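Local structure of acyl-CoA dehydrogenase domain protein Tcur3483 (Thermomonospora curvata, 6WY9) at residues Asn113-Gly116 with Pro117-Lys121; Arg63-Val66 with Lys67-Ser71; Val163-Asp167 with Glu168-Asp172; Val236-Pro239 with Val240-Val244. The protein binds FAD and is probably an acyl-CoA dehydrogenase-type flavoenzyme oxidising a CH-CH group of its substrate. One frame throughout, in Å; residues are numbered along the deposited sequence.

Contact 1. Residues Asn113-Gly116 with Pro117-Lys121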
ATOM      1  N   ASN A 113       9.075 -33.580   4.071  1.00 70.83           N
ATOM      2  CA  ASN A 113       9.124 -32.570   5.116  1.00 74.36           C
ATOM      3  C   ASN A 113       7.806 -32.314   5.796  1.00 76.06           C
ATOM      4  O   ASN A 113       7.753 -31.527   6.745  1.00 78.17           O
ATOM      5  CB  ASN A 113       9.652 -31.277   4.532  1.00 78.18           C
ATOM      6  CG  ASN A 113      11.123 -31.334   4.340  1.00 80.93           C
ATOM      7  OD1 ASN A 113      11.615 -31.919   3.372  1.00 81.13           O
ATOM      8  ND2 ASN A 113      11.853 -30.773   5.288  1.00 83.23           N
ATOM      9  N   THR A 114       6.768 -32.933   5.355  1.00 75.55           N
ATOM     10  CA  THR A 114       5.452 -32.676   5.907  1.00 77.26           C
ATOM     11  C   THR A 114       4.784 -33.936   6.431  1.00 79.50           C
ATOM     12  O   THR A 114       4.235 -33.937   7.543  1.00 80.91           O
ATOM     13  CB  THR A 114       4.648 -31.999   4.778  1.00 76.31           C
ATOM     14  OG1 THR A 114       5.100 -30.638   4.643  1.00 79.73           O
ATOM     15  CG2 THR A 114       3.233 -32.027   5.013  1.00 74.67           C
ATOM     16  N   VAL A 115       4.845 -35.020   5.679  1.00 64.30           N
ATOM     17  CA  VAL A 115       4.176 -36.246   6.076  1.00 67.61           C
ATOM     18  C   VAL A 115       5.078 -37.098   6.958  1.00 74.01           C
ATOM     19  O   VAL A 115       4.655 -37.613   8.001  1.00 78.72           O
ATOM     20  CB  VAL A 115       3.705 -36.999   4.812  1.00 65.13           C
ATOM     21  CG1 VAL A 115       3.212 -38.398   5.157  1.00 67.08           C
ATOM     22  CG2 VAL A 115       2.598 -36.199   4.097  1.00 60.20           C
ATOM     23  N   GLY A 116       6.342 -37.253   6.577  1.00 72.46           N
ATOM     24  CA  GLY A 116       7.240 -38.055   7.361  1.00 73.84           C
ATOM     25  C   GLY A 116       7.330 -37.577   8.798  1.00 74.22           C
ATOM     26  O   GLY A 116       7.237 -38.370   9.751  1.00 75.05           O
ATOM     27  N   PRO A 117       7.526 -36.267   8.986  1.00 74.10           N
ATOM     28  CA  PRO A 117       7.692 -35.758  10.356  1.00 77.54           C
ATOM     29  C   PRO A 117       6.410 -35.813  11.171  1.00 76.95           C
ATOM     30  O   PRO A 117       6.473 -35.914  12.401  1.00 75.11           O
ATOM     31  CB  PRO A 117       8.177 -34.312  10.148  1.00 76.96           C
ATOM     32  CG  PRO A 117       8.717 -34.275   8.737  1.00 75.19           C
ATOM     33  CD  PRO A 117       7.830 -35.232   7.976  1.00 73.05           C
ATOM     34  N   THR A 118       5.245 -35.746  10.535  1.00 78.28           N
ATOM     35  CA  THR A 118       4.036 -35.963  11.311  1.00 81.27           C
ATOM     36  C   THR A 118       3.866 -37.446  11.640  1.00 80.08           C
ATOM     37  O   THR A 118       3.412 -37.789  12.744  1.00 81.80           O
ATOM     38  CB  THR A 118       2.821 -35.399  10.562  1.00 83.28           C
ATOM     39  OG1 THR A 118       2.711 -36.038   9.289  1.00 84.45           O
ATOM     40  CG2 THR A 118       2.960 -33.874  10.341  1.00 82.22           C
ATOM     41  N   LEU A 119       4.267 -38.341  10.727  1.00 76.46           N
ATOM     42  CA  LEU A 119       4.263 -39.770  11.047  1.00 75.93           C
ATOM     43  C   LEU A 119       5.241 -40.095  12.164  1.00 80.53           C
ATOM     44  O   LEU A 119       4.961 -40.945  13.021  1.00 82.29           O
ATOM     45  CB  LEU A 119       4.605 -40.611   9.818  1.00 73.12           C
ATOM     46  CG  LEU A 119       3.510 -40.813   8.776  1.00 69.46           C
ATOM     47  CD1 LEU A 119       4.082 -41.478   7.518  1.00 69.38           C
ATOM     48  CD2 LEU A 119       2.381 -41.653   9.376  1.00 70.06           C
ATOM     49  N   MET A 120       6.423 -39.476  12.147  1.00 83.00           N
ATOM     50  CA  MET A 120       7.388 -39.784  13.199  1.00 87.71           C
ATOM     51  C   MET A 120       6.812 -39.451  14.571  1.00 88.72           C
ATOM     52  O   MET A 120       7.196 -40.057  15.577  1.00 92.55           O
ATOM     53  CB  MET A 120       8.712 -39.038  12.959  1.00 88.51           C
ATOM     54  CG  MET A 120       9.320 -39.241  11.569  1.00 86.99           C
ATOM     55  SD  MET A 120      10.829 -38.274  11.239  1.00 88.69           S
ATOM     56  CE  MET A 120      10.417 -36.699  11.990  1.00 85.72           C
ATOM     57  N   LYS A 121       5.872 -38.512  14.619  1.00 85.87           N
ATOM     58  CA  LYS A 121       5.280 -38.048  15.863  1.00 86.80           C
ATOM     59  C   LYS A 121       4.047 -38.859  16.260  1.00 87.50           C
ATOM     60  O   LYS A 121       3.947 -39.331  17.397  1.00 90.19           O
ATOM     61  CB  LYS A 121       4.932 -36.568  15.718  1.00 83.29           C
ATOM     62  CG  LYS A 121       4.449 -35.896  16.990  1.00 84.83           C
ATOM     63  CD  LYS A 121       4.034 -34.444  16.698  1.00 82.56           C
ATOM     64  CE  LYS A 121       3.659 -33.713  17.983  1.00 85.13           C
ATOM     65  NZ  LYS A 121       4.794 -33.736  18.923  1.00 90.07           N
TER
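Pro117 marks a proline kink in helix 109-122, and its ring lies against the turn formed by Asn113-Gly116. Lacking an N-H, the proline cannot close the usual backbone bond to that turn, which is widened to a pi-type turn at its start. The ring fills the interrupted place as a knob among Asn113, Thr114, Val115 and Gly116. Its CG rests 3.5 Å from Asn113 O, so carbon abuts the carbonyl where a helical hydrogen bond would otherwise run, and its CD packs 3.6 Å from Thr114 N.

Just beyond the kink, the hydroxyl of Thr118 turns back on the same turn. With chi1 at 59°, OG1 stands between its own backbone N and carbonyl carbon and faces two carbonyls, Val115 O at 2.8 Å and Thr114 O at 3.1 Å. Regular helical bonding has resumed by Leu119, whose N donates to Val115 O over 2.8 Å with a nearly straight N-H (164°). The side chains of this pair point the same way and run alongside each other, Val115 CG1 touching Leu119 CD1 at 4.0 Å. They form a short apolar ridge on the buried flank of the helix.

The surroundings are distributed around the helix. Thr114, Pro117 and Thr118 pack on helix 250-260, Val115 and Thr118 on Trp188 of strand 186-192, and Leu119 and Met120 on helix 125-136. Val115 also comes within about 4 Å, side chain to side chain, of the FAD-binding Ile144, so the helix borders the FAD-binding residues.

Contact 2. Residues Arg63-Val66 with Lys67-Ser71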
ATOM      1  N   ARG A  63       8.682 -38.589 -10.382  1.00 70.18           N
ATOM      2  CA  ARG A  63       9.093 -39.776  -9.630  1.00 69.22           C
ATOM      3  C   ARG A  63      10.498 -40.200 -10.009  1.00 70.31           C
ATOM      4  O   ARG A  63      11.244 -40.722  -9.175  1.00 70.43           O
ATOM      5  CB  ARG A  63       8.119 -40.940  -9.866  1.00 69.93           C
ATOM      6  CG  ARG A  63       6.692 -40.662  -9.492  1.00 71.26           C
ATOM      7  CD  ARG A  63       6.588 -40.279  -8.041  1.00 71.12           C
ATOM      8  NE  ARG A  63       7.229 -41.255  -7.162  1.00 70.66           N
ATOM      9  CZ  ARG A  63       6.560 -42.156  -6.445  1.00 69.87           C
ATOM     10  NH1 ARG A  63       5.233 -42.200  -6.498  1.00 71.02           N
ATOM     11  NH2 ARG A  63       7.229 -43.004  -5.669  1.00 68.51           N
ATOM     12  N   GLU A  64      10.853 -40.026 -11.281  1.00 73.46           N
ATOM     13  CA  GLU A  64      12.207 -40.304 -11.753  1.00 76.57           C
ATOM     14  C   GLU A  64      13.247 -39.521 -10.960  1.00 74.20           C
ATOM     15  O   GLU A  64      14.275 -40.070 -10.539  1.00 71.88           O
ATOM     16  CB  GLU A  64      12.287 -39.951 -13.233  1.00 82.43           C
ATOM     17  CG  GLU A  64      13.320 -40.699 -14.009  1.00 88.03           C
ATOM     18  CD  GLU A  64      13.350 -40.250 -15.452  1.00 93.55           C
ATOM     19  OE1 GLU A  64      14.375 -39.662 -15.875  1.00 93.95           O
ATOM     20  OE2 GLU A  64      12.331 -40.467 -16.147  1.00 97.42           O
ATOM     21  N   VAL A  65      13.013 -38.220 -10.778  1.00 75.27           N
ATOM     22  CA  VAL A  65      13.915 -37.407  -9.964  1.00 75.14           C
ATOM     23  C   VAL A  65      13.909 -37.893  -8.520  1.00 72.43           C
ATOM     24  O   VAL A  65      14.965 -38.170  -7.943  1.00 71.90           O
ATOM     25  CB  VAL A  65      13.532 -35.917 -10.053  1.00 77.01           C
ATOM     26  CG1 VAL A  65      14.552 -35.047  -9.308  1.00 75.13           C
ATOM     27  CG2 VAL A  65      13.410 -35.479 -11.499  1.00 80.56           C
ATOM     28  N   VAL A  66      12.716 -37.992  -7.915  1.00 70.76           N
ATOM     29  CA  VAL A  66      12.619 -38.355  -6.498  1.00 67.65           C
ATOM     30  C   VAL A  66      13.421 -39.616  -6.224  1.00 67.11           C
ATOM     31  O   VAL A  66      14.215 -39.673  -5.277  1.00 64.97           O
ATOM     32  CB  VAL A  66      11.148 -38.526  -6.070  1.00 68.33           C
ATOM     33  CG1 VAL A  66      11.057 -39.142  -4.665  1.00 67.14           C
ATOM     34  CG2 VAL A  66      10.392 -37.182  -6.119  1.00 68.59           C
ATOM     35  N   LYS A  67      13.225 -40.646  -7.055  1.00 69.68           N
ATOM     36  CA  LYS A  67      13.932 -41.906  -6.841  1.00 72.74           C
ATOM     37  C   LYS A  67      15.437 -41.719  -6.957  1.00 73.57           C
ATOM     38  O   LYS A  67      16.202 -42.327  -6.198  1.00 73.13           O
ATOM     39  CB  LYS A  67      13.451 -42.971  -7.825  1.00 76.75           C
ATOM     40  CG  LYS A  67      14.164 -44.302  -7.657  1.00 80.57           C
ATOM     41  CD  LYS A  67      14.354 -44.597  -6.175  1.00 83.00           C
ATOM     42  CE  LYS A  67      14.912 -45.992  -5.901  1.00 88.03           C
ATOM     43  NZ  LYS A  67      15.589 -46.059  -4.548  1.00 89.45           N
ATOM     44  N   MET A  68      15.888 -40.874  -7.889  1.00 75.49           N
ATOM     45  CA  MET A  68      17.319 -40.600  -7.969  1.00 78.49           C
ATOM     46  C   MET A  68      17.819 -39.932  -6.694  1.00 74.66           C
ATOM     47  O   MET A  68      18.770 -40.408  -6.062  1.00 74.45           O
ATOM     48  CB  MET A  68      17.632 -39.745  -9.198  1.00 84.38           C
ATOM     49  CG  MET A  68      17.924 -40.576 -10.434  1.00 91.96           C
ATOM     50  SD  MET A  68      18.605 -39.634 -11.803  1.00 96.41           S
ATOM     51  CE  MET A  68      17.151 -38.739 -12.360  1.00 97.78           C
ATOM     52  N   LEU A  69      17.186 -38.821  -6.300  1.00 71.72           N
ATOM     53  CA  LEU A  69      17.565 -38.154  -5.053  1.00 68.93           C
ATOM     54  C   LEU A  69      17.564 -39.119  -3.877  1.00 70.43           C
ATOM     55  O   LEU A  69      18.457 -39.076  -3.022  1.00 70.05           O
ATOM     56  CB  LEU A  69      16.604 -37.006  -4.758  1.00 66.09           C
ATOM     57  CG  LEU A  69      16.579 -35.834  -5.722  1.00 64.81           C
ATOM     58  CD1 LEU A  69      15.316 -35.027  -5.439  1.00 65.88           C
ATOM     59  CD2 LEU A  69      17.851 -35.007  -5.578  1.00 62.10           C
ATOM     60  N   GLY A  70      16.556 -39.993  -3.817  1.00 72.77           N
ATOM     61  CA  GLY A  70      16.411 -40.875  -2.667  1.00 74.62           C
ATOM     62  C   GLY A  70      17.534 -41.885  -2.563  1.00 76.62           C
ATOM     63  O   GLY A  70      18.188 -42.011  -1.519  1.00 74.97           O
ATOM     64  N   SER A  71      17.786 -42.621  -3.643  1.00 80.83           N
ATOM     65  CA  SER A  71      18.906 -43.551  -3.594  1.00 85.82           C
ATOM     66  C   SER A  71      20.246 -42.844  -3.372  1.00 84.85           C
ATOM     67  O   SER A  71      21.163 -43.463  -2.828  1.00 86.57           O
ATOM     68  CB  SER A  71      18.929 -44.418  -4.856  1.00 89.85           C
ATOM     69  OG  SER A  71      18.748 -43.631  -6.012  1.00 90.53           O
TER
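Arg63-Val66 and Lys67-Ser71 are joined first by backbone hydrogen bonds, each spanning four residues. Lys67 N donates to Arg63 O at 2.9 Å, Leu69 N to Val65 O at 2.8 Å, and Gly70 N to Val66 O at 2.8 Å. The bond from Met68 N to Glu64 O is longer, 3.2 Å, but belongs to the same unbroken run of i to i+4 bonds.

Apolar contact adds a second layer. Val65 and Leu69, one turn apart, project in the same direction side by side, with Val65 CG1 against Leu69 CD1 at 3.9 Å. The valine branch reaches its partner because CG1 is anti to the backbone N (chi1 -175°), leaning along the helix toward the next turn. Met68 instead folds back over the preceding turn. A bend at its last torsion (chi3 -74°) carries the terminal methyl CE to 3.7 Å from Glu64 O.

The basic side chains follow a third pattern, for the strongest partners of Arg63 and Lys67 lie beyond this helix. Arg63 makes a salt bridge to Asp185 and also donates to Thr183 O, while Lys67 NZ bonds to Ser137 O. Ser71 differs: at the last turn its OG curls back onto the helix, 2.9 Å from Lys67 O and 3.2 Å from Met68 O.

The buried face, with Val66 on Leu75 and Leu69 on Leu75, Tyr39 and Phe40, contrasts with the exposed Glu64 and Ser71. Such a division of faces is that of a short amphipathic alpha helix, here packed beside helix 26-41 in the helical N-terminal domain of the acyl-CoA dehydrogenase fold.

Contact 3. Residues Val163-Asp167 with Glu168-Asp172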
ATOM      1  N   VAL A 163     -16.605 -44.802   7.078  1.00 70.96           N
ATOM      2  CA  VAL A 163     -17.496 -45.508   7.992  1.00 75.27           C
ATOM      3  C   VAL A 163     -16.883 -46.858   8.350  1.00 76.88           C
ATOM      4  O   VAL A 163     -16.341 -47.552   7.483  1.00 76.01           O
ATOM      5  CB  VAL A 163     -18.899 -45.704   7.380  1.00 80.26           C
ATOM      6  CG1 VAL A 163     -19.540 -44.380   7.048  1.00 77.93           C
ATOM      7  CG2 VAL A 163     -18.822 -46.592   6.146  1.00 83.81           C
ATOM      8  N   ARG A 164     -16.988 -47.237   9.622  1.00 79.12           N
ATOM      9  CA  ARG A 164     -16.463 -48.526  10.068  1.00 84.67           C
ATOM     10  C   ARG A 164     -17.311 -49.676   9.534  1.00 88.05           C
ATOM     11  O   ARG A 164     -18.538 -49.671   9.672  1.00 89.70           O
ATOM     12  CB  ARG A 164     -16.449 -48.588  11.590  1.00 87.43           C
ATOM     13  CG  ARG A 164     -15.137 -48.288  12.230  1.00 86.78           C
ATOM     14  CD  ARG A 164     -14.516 -49.565  12.701  1.00 89.56           C
ATOM     15  NE  ARG A 164     -13.607 -49.317  13.806  1.00 89.76           N
ATOM     16  CZ  ARG A 164     -12.835 -50.249  14.335  1.00 92.83           C
ATOM     17  NH1 ARG A 164     -12.021 -49.950  15.341  1.00 94.29           N
ATOM     18  NH2 ARG A 164     -12.871 -51.480  13.844  1.00 94.82           N
ATOM     19  N   ASP A 165     -16.668 -50.668   8.932  1.00 89.77           N
ATOM     20  CA  ASP A 165     -17.367 -51.884   8.536  1.00 94.20           C
ATOM     21  C   ASP A 165     -16.954 -53.076   9.370  1.00 98.12           C
ATOM     22  O   ASP A 165     -17.797 -53.902   9.733  1.00103.24           O
ATOM     23  CB  ASP A 165     -17.123 -52.197   7.057  1.00 96.12           C
ATOM     24  CG  ASP A 165     -18.011 -53.332   6.534  1.00102.28           C
ATOM     25  OD1 ASP A 165     -18.526 -54.138   7.335  1.00106.63           O
ATOM     26  OD2 ASP A 165     -18.194 -53.418   5.305  1.00103.20           O
ATOM     27  N   GLY A 166     -15.672 -53.187   9.668  1.00 95.83           N
ATOM     28  CA  GLY A 166     -15.225 -54.105  10.687  1.00 98.32           C
ATOM     29  C   GLY A 166     -13.878 -53.599  11.138  1.00 96.42           C
ATOM     30  O   GLY A 166     -13.798 -52.617  11.884  1.00 94.17           O
ATOM     31  N   ASP A 167     -12.809 -54.236  10.669  1.00 97.66           N
ATOM     32  CA  ASP A 167     -11.487 -53.633  10.751  1.00 97.42           C
ATOM     33  C   ASP A 167     -11.104 -52.908   9.461  1.00 92.83           C
ATOM     34  O   ASP A 167      -9.913 -52.709   9.202  1.00 91.36           O
ATOM     35  CB  ASP A 167     -10.448 -54.689  11.105  1.00103.41           C
ATOM     36  CG  ASP A 167     -10.782 -56.012  10.521  1.00110.09           C
ATOM     37  OD1 ASP A 167      -9.857 -56.782  10.184  1.00113.08           O
ATOM     38  OD2 ASP A 167     -11.999 -56.262  10.385  1.00112.40           O
ATOM     39  N   GLU A 168     -12.092 -52.530   8.649  1.00 91.50           N
ATOM     40  CA  GLU A 168     -11.905 -51.725   7.451  1.00 89.26           C
ATOM     41  C   GLU A 168     -12.696 -50.433   7.587  1.00 84.70           C
ATOM     42  O   GLU A 168     -13.721 -50.383   8.277  1.00 85.77           O
ATOM     43  CB  GLU A 168     -12.386 -52.449   6.177  1.00 92.92           C
ATOM     44  CG  GLU A 168     -11.518 -53.586   5.654  1.00 97.47           C
ATOM     45  CD  GLU A 168     -11.989 -54.056   4.283  1.00 99.94           C
ATOM     46  OE1 GLU A 168     -11.141 -54.417   3.434  1.00101.12           O
ATOM     47  OE2 GLU A 168     -13.220 -54.049   4.051  1.00101.07           O
ATOM     48  N   PHE A 169     -12.226 -49.391   6.911  1.00 79.25           N
ATOM     49  CA  PHE A 169     -13.022 -48.195   6.696  1.00 75.23           C
ATOM     50  C   PHE A 169     -13.481 -48.170   5.250  1.00 73.36           C
ATOM     51  O   PHE A 169     -12.736 -48.577   4.348  1.00 74.04           O
ATOM     52  CB  PHE A 169     -12.231 -46.926   7.021  1.00 72.78           C
ATOM     53  CG  PHE A 169     -12.346 -46.506   8.444  1.00 73.58           C
ATOM     54  CD1 PHE A 169     -13.516 -45.940   8.906  1.00 72.43           C
ATOM     55  CD2 PHE A 169     -11.290 -46.684   9.327  1.00 75.71           C
ATOM     56  CE1 PHE A 169     -13.639 -45.545  10.219  1.00 73.21           C
ATOM     57  CE2 PHE A 169     -11.411 -46.294  10.652  1.00 76.45           C
ATOM     58  CZ  PHE A 169     -12.592 -45.724  11.096  1.00 75.16           C
ATOM     59  N   VAL A 170     -14.714 -47.711   5.037  1.00 71.34           N
ATOM     60  CA  VAL A 170     -15.287 -47.521   3.708  1.00 70.89           C
ATOM     61  C   VAL A 170     -15.385 -46.018   3.486  1.00 69.02           C
ATOM     62  O   VAL A 170     -16.046 -45.311   4.260  1.00 69.10           O
ATOM     63  CB  VAL A 170     -16.658 -48.206   3.564  1.00 73.27           C
ATOM     64  CG1 VAL A 170     -17.147 -48.146   2.115  1.00 74.50           C
ATOM     65  CG2 VAL A 170     -16.576 -49.637   4.015  1.00 74.72           C
ATOM     66  N   ILE A 171     -14.721 -45.532   2.444  1.00 67.62           N
ATOM     67  CA  ILE A 171     -14.497 -44.102   2.238  1.00 65.29           C
ATOM     68  C   ILE A 171     -15.284 -43.653   1.015  1.00 66.97           C
ATOM     69  O   ILE A 171     -15.155 -44.241  -0.068  1.00 68.97           O
ATOM     70  CB  ILE A 171     -13.001 -43.787   2.083  1.00 61.43           C
ATOM     71  CG1 ILE A 171     -12.191 -44.262   3.295  1.00 61.29           C
ATOM     72  CG2 ILE A 171     -12.747 -42.283   1.845  1.00 58.61           C
ATOM     73  CD1 ILE A 171     -10.684 -44.154   3.078  1.00 59.86           C
ATOM     74  N   ASP A 172     -16.103 -42.614   1.194  1.00 65.52           N
ATOM     75  CA  ASP A 172     -16.911 -42.051   0.126  1.00 63.95           C
ATOM     76  C   ASP A 172     -16.799 -40.544   0.173  1.00 59.52           C
ATOM     77  O   ASP A 172     -17.133 -39.927   1.187  1.00 58.59           O
ATOM     78  CB  ASP A 172     -18.379 -42.464   0.258  1.00 66.34           C
ATOM     79  CG  ASP A 172     -18.588 -43.932  -0.010  1.00 70.26           C
ATOM     80  OD1 ASP A 172     -18.433 -44.344  -1.181  1.00 71.13           O
ATOM     81  OD2 ASP A 172     -18.887 -44.669   0.960  1.00 72.11           O
TER
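Val163, with chi1 at -60°, sets its CG2 between backbone N and carbonyl carbon, facing Val170, while Phe169, with chi1 at -89°, brings its ring alongside the Arg164 chain. The two valines meet on one face of the hairpin, CG2 of Val163 lying 3.7 Å from CB of Val170. On the other face the aliphatic part of Arg164 crosses the ring at a slant, its CG 3.7 Å from Phe169 CE1.

Val163 and Val170 form the hydrogen-bonded antiparallel pair, each N donating to the other's O at 2.9 Å, and Arg164 and Phe169 the non-hydrogen-bonded pair beside it. Asp165 N then donates to Glu168 O, 3.0 Å and almost straight (177°), closing the tight turn through Gly166 and Asp167. The carboxylates of Asp165 and Glu168 come within 5.2 Å (OD2 to OE2). Both salt-bridge to Arg237, which would be expected to offset their mutual repulsion.

Strand 161-164 is an outermost strand of an antiparallel sheet, and strand 168-176 lies between it and strand 227-239. Phe169 and Ile171 face the core of the middle domain, against strand 203-209 of the other sheet.

Contact 4. Residues Val236-Pro239 with Val240-Val244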
ATOM      1  N   VAL A 236     -14.150 -46.866  -1.501  1.00 69.74           N
ATOM      2  CA  VAL A 236     -12.775 -47.292  -1.275  1.00 72.62           C
ATOM      3  C   VAL A 236     -12.649 -47.924   0.103  1.00 73.64           C
ATOM      4  O   VAL A 236     -13.139 -47.385   1.101  1.00 73.61           O
ATOM      5  CB  VAL A 236     -11.801 -46.116  -1.405  1.00 71.50           C
ATOM      6  CG1 VAL A 236     -10.387 -46.597  -1.118  1.00 73.54           C
ATOM      7  CG2 VAL A 236     -11.904 -45.485  -2.781  1.00 70.68           C
ATOM      8  N   ARG A 237     -11.944 -49.047   0.171  1.00 74.52           N
ATOM      9  CA  ARG A 237     -11.830 -49.811   1.404  1.00 75.52           C
ATOM     10  C   ARG A 237     -10.378 -49.851   1.861  1.00 74.85           C
ATOM     11  O   ARG A 237      -9.486 -50.211   1.084  1.00 74.73           O
ATOM     12  CB  ARG A 237     -12.392 -51.227   1.195  1.00 80.20           C
ATOM     13  CG  ARG A 237     -13.740 -51.210   0.471  1.00 81.84           C
ATOM     14  CD  ARG A 237     -14.437 -52.558   0.493  1.00 86.94           C
ATOM     15  NE  ARG A 237     -14.699 -53.018   1.853  1.00 88.36           N
ATOM     16  CZ  ARG A 237     -15.893 -53.007   2.435  1.00 87.88           C
ATOM     17  NH1 ARG A 237     -16.950 -52.561   1.771  1.00 86.67           N
ATOM     18  NH2 ARG A 237     -16.021 -53.448   3.677  1.00 88.69           N
ATOM     19  N   VAL A 238     -10.150 -49.515   3.127  1.00 75.62           N
ATOM     20  CA  VAL A 238      -8.802 -49.434   3.689  1.00 77.62           C
ATOM     21  C   VAL A 238      -8.823 -50.057   5.079  1.00 79.64           C
ATOM     22  O   VAL A 238      -9.764 -49.805   5.845  1.00 78.47           O
ATOM     23  CB  VAL A 238      -8.311 -47.970   3.736  1.00 76.59           C
ATOM     24  CG1 VAL A 238      -6.868 -47.875   4.231  1.00 77.91           C
ATOM     25  CG2 VAL A 238      -8.407 -47.342   2.364  1.00 75.33           C
ATOM     26  N   PRO A 239      -7.835 -50.870   5.451  1.00 83.16           N
ATOM     27  CA  PRO A 239      -7.825 -51.422   6.812  1.00 85.60           C
ATOM     28  C   PRO A 239      -7.802 -50.307   7.846  1.00 83.74           C
ATOM     29  O   PRO A 239      -7.251 -49.224   7.612  1.00 82.02           O
ATOM     30  CB  PRO A 239      -6.540 -52.265   6.855  1.00 87.78           C
ATOM     31  CG  PRO A 239      -5.757 -51.867   5.697  1.00 86.53           C
ATOM     32  CD  PRO A 239      -6.700 -51.352   4.655  1.00 84.33           C
ATOM     33  N   VAL A 240      -8.424 -50.581   8.996  1.00 83.61           N
ATOM     34  CA  VAL A 240      -8.495 -49.606  10.083  1.00 81.35           C
ATOM     35  C   VAL A 240      -7.116 -49.249  10.632  1.00 80.55           C
ATOM     36  O   VAL A 240      -6.941 -48.154  11.179  1.00 80.45           O
ATOM     37  CB  VAL A 240      -9.433 -50.115  11.210  1.00 86.00           C
ATOM     38  CG1 VAL A 240      -9.099 -49.469  12.552  1.00 86.89           C
ATOM     39  CG2 VAL A 240     -10.885 -49.822  10.859  1.00 84.88           C
ATOM     40  N   SER A 241      -6.117 -50.123  10.474  1.00 81.27           N
ATOM     41  CA  SER A 241      -4.762 -49.775  10.899  1.00 84.90           C
ATOM     42  C   SER A 241      -4.151 -48.614  10.096  1.00 78.16           C
ATOM     43  O   SER A 241      -3.107 -48.083  10.497  1.00 76.40           O
ATOM     44  CB  SER A 241      -3.863 -50.991  10.784  1.00 97.84           C
ATOM     45  OG  SER A 241      -3.973 -51.517   9.480  1.00111.38           O
ATOM     46  N   GLU A 242      -4.735 -48.240   8.964  1.00 75.50           N
ATOM     47  CA  GLU A 242      -4.243 -47.136   8.144  1.00 74.25           C
ATOM     48  C   GLU A 242      -4.735 -45.755   8.618  1.00 72.60           C
ATOM     49  O   GLU A 242      -4.509 -44.758   7.928  1.00 69.73           O
ATOM     50  CB  GLU A 242      -4.642 -47.360   6.682  1.00 74.53           C
ATOM     51  CG  GLU A 242      -3.974 -48.555   6.043  1.00 79.12           C
ATOM     52  CD  GLU A 242      -2.472 -48.380   5.946  1.00 81.30           C
ATOM     53  OE1 GLU A 242      -1.710 -49.280   6.354  1.00 85.76           O
ATOM     54  OE2 GLU A 242      -2.053 -47.318   5.458  1.00 80.28           O
ATOM     55  N   VAL A 243      -5.388 -45.674   9.773  1.00 74.05           N
ATOM     56  CA  VAL A 243      -5.690 -44.396  10.408  1.00 72.48           C
ATOM     57  C   VAL A 243      -4.454 -43.921  11.158  1.00 73.02           C
ATOM     58  O   VAL A 243      -3.893 -44.658  11.976  1.00 75.88           O
ATOM     59  CB  VAL A 243      -6.881 -44.538  11.372  1.00 74.64           C
ATOM     60  CG1 VAL A 243      -7.060 -43.246  12.197  1.00 73.28           C
ATOM     61  CG2 VAL A 243      -8.148 -44.900  10.609  1.00 74.03           C
ATOM     62  N   VAL A 244      -4.030 -42.698  10.910  1.00 70.42           N
ATOM     63  CA  VAL A 244      -2.874 -42.161  11.614  1.00 71.14           C
ATOM     64  C   VAL A 244      -3.365 -41.429  12.855  1.00 71.60           C
ATOM     65  O   VAL A 244      -4.248 -40.577  12.768  1.00 69.66           O
ATOM     66  CB  VAL A 244      -2.055 -41.224  10.711  1.00 68.36           C
ATOM     67  CG1 VAL A 244      -0.705 -40.944  11.350  1.00 69.60           C
ATOM     68  CG2 VAL A 244      -1.892 -41.826   9.333  1.00 67.65           C
TER
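Val238 lays its CG1 methyl across the side chain of Glu242, 3.4 Å from Glu242 CB and 3.5 Å from Glu242 CG. The two side chains meet at about a right angle. CG1 is anti to the valine's backbone N (chi1 -176°), which aims it at the turn that follows. In the glutamate, CG is anti to the carbonyl carbon (chi1 -66°), which places it beside that methyl, and the bend at the second torsion only turns the carboxylate. The ring of Pro239 adds to the same surface. It runs beside the glutamate in a common direction, with Pro239 CG 3.8 Å from Glu242 CG, while its CB lies 3.7 Å from Ser241 OG.

These overlaps sit around a 3-10 turn at Val240-Glu242, which follows the end of strand 227-239. Glu242 N donates to Pro239 O at 3.0 Å, three residues back. The N-H points well at the oxygen (161°), yet the donor stands above the carbonyl plane rather than on a lone pair, a consequence of how sharply the chain turns. Val243 N repeats the pattern to Val240 O at 3.2 Å. The turn lets the chain leave the antiparallel sheet and enter the short, weakly bonded strand 243-244, at the edge of the mixed sheet. Two sheets linked in this way are consistent with the beta-rich middle domain of acyl-CoA dehydrogenases.

The side chain of Val240 packs on Phe169. On the way out, Ser241 O and Val243 O both accept from Gln127 NE2, so a single amide from helix 125-136 grips the two carbonyls on either side of Glu242.

Contacts 1 and 2 are helical turns of the N-terminal domain, about 19 Å apart between centres, whereas contacts 3 and 4 are turns at the surface of the beta region. Contact 1 is buried and works through backbone, proline ring, hydroxyl and an apolar pair; contact 2, partly buried, keeps the regular helical bonding and ties its basic side chains to neighbouring loops. Contacts 3 and 4 touch, sharing neighbouring strands 168-176 and 227-239: Phe169 packs on Val243, and salt bridges between the two replace the apolar packing that joins contact 1 to contact 4, where Leu119 CD2 lies 3.7 Å from Val244 CG1, between helix 109-122 and strand 243-244.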